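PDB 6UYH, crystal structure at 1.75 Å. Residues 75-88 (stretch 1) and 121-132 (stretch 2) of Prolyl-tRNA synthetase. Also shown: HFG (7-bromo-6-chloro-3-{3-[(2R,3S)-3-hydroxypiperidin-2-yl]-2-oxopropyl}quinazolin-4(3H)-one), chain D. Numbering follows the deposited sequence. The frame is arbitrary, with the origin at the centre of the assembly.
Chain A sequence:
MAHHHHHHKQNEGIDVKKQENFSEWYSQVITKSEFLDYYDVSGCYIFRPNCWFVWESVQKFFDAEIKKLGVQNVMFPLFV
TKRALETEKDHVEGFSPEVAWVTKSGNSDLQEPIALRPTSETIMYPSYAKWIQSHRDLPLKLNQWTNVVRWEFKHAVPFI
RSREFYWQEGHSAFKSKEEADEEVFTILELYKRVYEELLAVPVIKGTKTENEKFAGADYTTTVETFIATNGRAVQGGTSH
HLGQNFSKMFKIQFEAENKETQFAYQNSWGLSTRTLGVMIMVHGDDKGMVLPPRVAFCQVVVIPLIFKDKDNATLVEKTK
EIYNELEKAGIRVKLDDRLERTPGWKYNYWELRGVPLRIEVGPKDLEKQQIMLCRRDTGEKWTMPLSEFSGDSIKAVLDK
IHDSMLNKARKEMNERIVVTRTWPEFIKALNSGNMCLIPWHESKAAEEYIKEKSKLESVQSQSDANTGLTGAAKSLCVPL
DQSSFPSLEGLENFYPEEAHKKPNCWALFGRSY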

# COMPACT_ATOMS: atom_id res chain seq x y z
N MET A 75 2.35 -0.92 -9.89
CA MET A 75 2.49 -2.16 -9.13
C MET A 75 2.84 -3.29 -10.08
O MET A 75 2.01 -3.70 -10.90
CB MET A 75 1.22 -2.50 -8.34
CG MET A 75 1.43 -3.70 -7.41
SD MET A 75 2.77 -3.42 -6.21
CE MET A 75 2.23 -1.90 -5.45
N PHE A 76 4.04 -3.82 -9.93
CA PHE A 76 4.49 -5.01 -10.65
C PHE A 76 4.29 -6.24 -9.78
O PHE A 76 4.05 -6.13 -8.57
CB PHE A 76 5.97 -4.86 -11.02
CG PHE A 76 6.22 -4.05 -12.27
CD1 PHE A 76 6.15 -2.67 -12.24
CD2 PHE A 76 6.59 -4.68 -13.45
CE1 PHE A 76 6.43 -1.92 -13.40
CE2 PHE A 76 6.87 -3.95 -14.60
CZ PHE A 76 6.79 -2.57 -14.57
N PRO A 77 4.39 -7.44 -10.35
CA PRO A 77 4.02 -8.66 -9.61
C PRO A 77 5.02 -9.07 -8.52
O PRO A 77 6.21 -8.73 -8.53
CB PRO A 77 3.95 -9.73 -10.70
CG PRO A 77 3.59 -8.97 -11.94
CD PRO A 77 4.43 -7.71 -11.80
N LEU A 78 4.49 -9.85 -7.58
CA LEU A 78 5.27 -10.47 -6.51
C LEU A 78 6.14 -11.60 -7.03
O LEU A 78 7.20 -11.88 -6.47
CB LEU A 78 4.31 -11.02 -5.44
CG LEU A 78 4.89 -11.93 -4.34
CD1 LEU A 78 5.78 -11.15 -3.39
CD2 LEU A 78 3.75 -12.62 -3.58
N PHE A 79 5.70 -12.27 -8.09
CA PHE A 79 6.39 -13.46 -8.58
C PHE A 79 7.36 -13.09 -9.68
O PHE A 79 7.10 -12.19 -10.49
CB PHE A 79 5.39 -14.48 -9.12
CG PHE A 79 4.47 -15.02 -8.08
CD1 PHE A 79 4.98 -15.66 -6.95
CD2 PHE A 79 3.10 -14.92 -8.22
CE1 PHE A 79 4.14 -16.17 -5.98
CE2 PHE A 79 2.25 -15.43 -7.26
CZ PHE A 79 2.76 -16.05 -6.14
N VAL A 80 8.47 -13.82 -9.74
CA VAL A 80 9.46 -13.63 -10.80
C VAL A 80 9.94 -15.01 -11.24
O VAL A 80 10.11 -15.91 -10.42
CB VAL A 80 10.61 -12.71 -10.32
CG1 VAL A 80 11.32 -13.29 -9.08
CG2 VAL A 80 11.62 -12.46 -11.46
N THR A 81 10.14 -15.17 -12.55
CA THR A 81 10.61 -16.45 -13.06
C THR A 81 12.10 -16.64 -12.78
O THR A 81 12.86 -15.69 -12.58
CB THR A 81 10.37 -16.60 -14.57
OG1 THR A 81 11.04 -15.55 -15.28
CG2 THR A 81 8.86 -16.58 -14.89
N LYS A 82 12.50 -17.91 -12.76
CA LYS A 82 13.92 -18.23 -12.69
C LYS A 82 14.68 -17.61 -13.86
O LYS A 82 15.76 -17.04 -13.68
CB LYS A 82 14.09 -19.75 -12.68
CG LYS A 82 15.50 -20.23 -12.29
CD LYS A 82 15.57 -21.76 -12.19
CE LYS A 82 15.23 -22.43 -13.50
NZ LYS A 82 15.51 -23.90 -13.46
N ARG A 83 14.09 -17.68 -15.06
CA ARG A 83 14.72 -17.12 -16.26
C ARG A 83 15.00 -15.63 -16.08
O ARG A 83 16.11 -15.16 -16.38
CB ARG A 83 13.81 -17.38 -17.47
CG ARG A 83 13.99 -16.47 -18.68
CD ARG A 83 15.20 -16.81 -19.52
NE ARG A 83 15.38 -18.25 -19.64
CZ ARG A 83 16.39 -18.82 -20.30
NH1 ARG A 83 17.31 -18.07 -20.91
NH2 ARG A 83 16.48 -20.15 -20.34
N ALA A 84 14.02 -14.88 -15.59
CA ALA A 84 14.19 -13.45 -15.39
C ALA A 84 15.23 -13.17 -14.32
O ALA A 84 16.14 -12.36 -14.51
CB ALA A 84 12.85 -12.80 -15.02
N LEU A 85 15.09 -13.83 -13.17
CA LEU A 85 16.00 -13.61 -12.06
C LEU A 85 17.45 -13.86 -12.46
O LEU A 85 18.34 -13.07 -12.12
CB LEU A 85 15.60 -14.51 -10.90
CG LEU A 85 15.81 -14.09 -9.45
CD1 LEU A 85 15.32 -12.68 -9.20
CD2 LEU A 85 15.08 -15.11 -8.57
N GLU A 86 17.70 -14.95 -13.20
CA GLU A 86 19.05 -15.33 -13.59
C GLU A 86 19.59 -14.51 -14.75
O GLU A 86 20.72 -14.74 -15.18
CB GLU A 86 19.11 -16.82 -13.93
CG GLU A 86 18.88 -17.73 -12.74
CD GLU A 86 19.02 -19.21 -13.09
OE1 GLU A 86 19.10 -19.53 -14.30
OE2 GLU A 86 19.05 -20.04 -12.16
N THR A 87 18.81 -13.56 -15.28
CA THR A 87 19.33 -12.66 -16.30
C THR A 87 20.51 -11.84 -15.78
O THR A 87 21.46 -11.57 -16.52
CB THR A 87 18.22 -11.74 -16.81
OG1 THR A 87 17.25 -12.52 -17.52
CG2 THR A 87 18.78 -10.66 -17.73
N GLU A 88 20.48 -11.45 -14.51
CA GLU A 88 21.56 -10.67 -13.92
C GLU A 88 22.90 -11.39 -13.97
O GLU A 88 23.23 -12.17 -13.09
CB GLU A 88 21.22 -10.30 -12.48
CG GLU A 88 20.73 -8.87 -12.33
CD GLU A 88 20.18 -8.60 -10.95
OE1 GLU A 88 20.13 -9.54 -10.13
OE2 GLU A 88 19.79 -7.44 -10.68
O4' HFG D . 17.93 -4.67 -4.15
C21 HFG D . 19.05 -4.30 -4.43
C3' HFG D . 19.30 -3.06 -5.26
C2' HFG D . 18.21 -1.99 -5.21
N1' HFG D . 16.95 -2.43 -5.82
C6' HFG D . 15.97 -1.35 -5.90
C5' HFG D . 15.64 -0.79 -4.54
C4' HFG D . 16.91 -0.37 -3.81
C39 HFG D . 17.93 -1.50 -3.79
O7' HFG D . 19.14 -1.04 -3.17
C1' HFG D . 20.28 -5.10 -3.98
N3 HFG D . 19.96 -6.49 -3.68
C4 HFG D . 19.61 -7.32 -4.74
O11 HFG D . 19.63 -6.91 -5.89
C10 HFG D . 19.20 -8.67 -4.33
C5 HFG D . 18.84 -9.61 -5.29
C2 HFG D . 19.92 -6.92 -2.38
N1 HFG D . 19.55 -8.08 -1.98
C9 HFG D . 19.16 -8.99 -2.97
C8 HFG D . 18.70 -10.24 -2.57
C7 HFG D . 18.32 -11.16 -3.54
BR1 HFG D . 17.60 -12.81 -2.96
C6 HFG D . 18.42 -10.86 -4.88
CL1 HFG D . 18.07 -12.06 -6.09
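Stretch 2 121-132: ETIMYPSYAKWI

The centre of the contact is apolar, and Phe 76 and Ile 123 lie at its heart. Phe 76 points toward stretch 2 with chi1 in the m well. Met 124 covers one face of its ring: CG of Met 124 lies 3.5 Å from the centroid of the Phe 76 ring, almost on the ring normal, a CH-pi contact. The sulfur sits farther off and oblique, with Met 124 SD 4.6 Å from the Phe 76 ring centroid. Further along the helix, Trp 131 CH2 reaches Phe 76 CZ at 3.6 Å.

The Ile 123 side chain, rotamer m, t, packs against the side chains of three residues, Phe 76, Pro 77 and Val 80. Its CG1 is 3.6 Å from Val 80 CB, its CG2 is 4.0 Å from Pro 77 CD, and its CG2 is 3.9 Å from Phe 76 CB. Ile 123 CD1 also lies 3.6 Å from Pro 77 O.

Stretch 2 is helical from Glu 121 to Trp 131. The helix is kinked near Pro 126, whose ring nitrogen has no hydrogen to donate to the preceding turn. Ile 132 leaves helical geometry. The helix crosses strand 79-81 at 73°, with an axis separation of 8.7 Å at closest approach. CA atoms pair Phe 76 with Met 124 at 7.1 Å, Val 80 with Ile 123 at 6.2 Å and Ala 84 with Thr 122 at 5.6 Å. The start of the helix thus faces the later part of stretch 1.

There a short helix, 82-85, begins after Thr 81, whose OG1 caps it by accepting from Ala 84 N at 3.1 Å. Thr 122 fits closely here: its CB is 3.4 Å from Ala 84 O, and its OG1 is 3.6 Å from Val 80 CG2.

At the polar edge, Glu 88 CD lies 4.0 Å from Thr 122 CG2. No hydrogen bond joins the stretches. Glu 121 OE2 instead accepts from HFG N1' at 2.6 Å.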

# COMPACT_ATOMS: atom_id res chain seq x y z
N GLU A 121 14.29 -5.26 -10.13
CA GLU A 121 15.01 -4.97 -11.38
C GLU A 121 14.66 -5.96 -12.49
O GLU A 121 14.36 -5.56 -13.62
CB GLU A 121 16.52 -5.00 -11.14
CG GLU A 121 17.10 -3.74 -10.49
CD GLU A 121 16.96 -3.73 -8.97
OE1 GLU A 121 16.42 -4.71 -8.41
OE2 GLU A 121 17.40 -2.75 -8.35
N THR A 122 14.71 -7.27 -12.18
CA THR A 122 14.48 -8.28 -13.22
C THR A 122 13.00 -8.46 -13.54
O THR A 122 12.67 -9.09 -14.56
CB THR A 122 15.08 -9.64 -12.84
OG1 THR A 122 14.41 -10.16 -11.68
CG2 THR A 122 16.59 -9.52 -12.57
N ILE A 123 12.12 -7.92 -12.69
CA ILE A 123 10.68 -7.94 -12.91
C ILE A 123 10.25 -6.78 -13.80
O ILE A 123 9.33 -6.93 -14.62
CB ILE A 123 9.96 -7.89 -11.54
CG1 ILE A 123 10.34 -9.11 -10.70
CG2 ILE A 123 8.43 -7.76 -11.71
CD1 ILE A 123 9.74 -9.08 -9.28
N MET A 124 10.92 -5.64 -13.68
CA MET A 124 10.51 -4.41 -14.35
C MET A 124 11.26 -4.12 -15.64
O MET A 124 10.67 -3.54 -16.56
CB MET A 124 10.69 -3.22 -13.40
CG MET A 124 9.79 -3.30 -12.19
SD MET A 124 10.18 -2.02 -10.98
CE MET A 124 9.63 -0.56 -11.86
N TYR A 125 12.53 -4.49 -15.74
CA TYR A 125 13.32 -3.94 -16.84
C TYR A 125 12.99 -4.56 -18.20
O TYR A 125 13.18 -3.88 -19.22
CB TYR A 125 14.81 -4.05 -16.52
CG TYR A 125 15.23 -3.14 -15.38
CD1 TYR A 125 14.35 -2.19 -14.86
CD2 TYR A 125 16.49 -3.24 -14.79
CE1 TYR A 125 14.72 -1.36 -13.81
CE2 TYR A 125 16.87 -2.42 -13.73
CZ TYR A 125 15.98 -1.48 -13.25
OH TYR A 125 16.34 -0.65 -12.20
N PRO A 126 12.44 -5.78 -18.30
CA PRO A 126 11.92 -6.19 -19.62
C PRO A 126 10.80 -5.28 -20.12
O PRO A 126 10.73 -5.01 -21.32
CB PRO A 126 11.44 -7.63 -19.37
CG PRO A 126 12.36 -8.12 -18.29
CD PRO A 126 12.49 -6.93 -17.38
N SER A 127 9.95 -4.79 -19.22
CA SER A 127 8.93 -3.81 -19.61
C SER A 127 9.55 -2.49 -20.01
O SER A 127 9.08 -1.84 -20.96
CB SER A 127 7.94 -3.60 -18.46
OG SER A 127 7.19 -4.77 -18.23
N TYR A 128 10.59 -2.06 -19.30
CA TYR A 128 11.27 -0.82 -19.66
C TYR A 128 11.82 -0.90 -21.07
O TYR A 128 11.77 0.08 -21.83
CB TYR A 128 12.40 -0.53 -18.66
CG TYR A 128 11.97 0.16 -17.38
CD1 TYR A 128 10.83 -0.23 -16.70
CD2 TYR A 128 12.74 1.19 -16.83
CE1 TYR A 128 10.44 0.40 -15.53
CE2 TYR A 128 12.35 1.83 -15.66
CZ TYR A 128 11.21 1.43 -15.01
OH TYR A 128 10.81 2.06 -13.85
N ALA A 129 12.35 -2.07 -21.46
CA ALA A 129 12.88 -2.22 -22.81
C ALA A 129 11.77 -2.11 -23.84
O ALA A 129 12.01 -1.63 -24.96
CB ALA A 129 13.61 -3.56 -22.94
N LYS A 130 10.56 -2.54 -23.48
CA LYS A 130 9.42 -2.43 -24.38
C LYS A 130 8.92 -1.00 -24.47
O LYS A 130 8.59 -0.52 -25.56
CB LYS A 130 8.29 -3.35 -23.89
CG LYS A 130 7.00 -3.19 -24.68
CD LYS A 130 5.81 -3.72 -23.91
CE LYS A 130 4.51 -3.38 -24.63
NZ LYS A 130 3.32 -3.71 -23.81
N TRP A 131 8.82 -0.31 -23.33
CA TRP A 131 8.18 1.00 -23.26
C TRP A 131 9.06 2.12 -23.80
O TRP A 131 8.54 3.13 -24.27
CB TRP A 131 7.78 1.32 -21.82
CG TRP A 131 6.73 0.41 -21.28
CD1 TRP A 131 5.82 -0.29 -22.00
CD2 TRP A 131 6.50 0.10 -19.90
NE1 TRP A 131 5.01 -1.02 -21.15
CE2 TRP A 131 5.41 -0.79 -19.86
CE3 TRP A 131 7.10 0.49 -18.70
CZ2 TRP A 131 4.91 -1.30 -18.66
CZ3 TRP A 131 6.60 -0.01 -17.51
CH2 TRP A 131 5.52 -0.91 -17.50
N ILE A 132 10.38 1.98 -23.72
CA ILE A 132 11.30 3.01 -24.18
C ILE A 132 11.72 2.70 -25.61
O ILE A 132 12.29 1.64 -25.88
CB ILE A 132 12.52 3.12 -23.24
CG1 ILE A 132 12.06 3.55 -21.85
CG2 ILE A 132 13.53 4.13 -23.80
CD1 ILE A 132 13.02 3.19 -20.74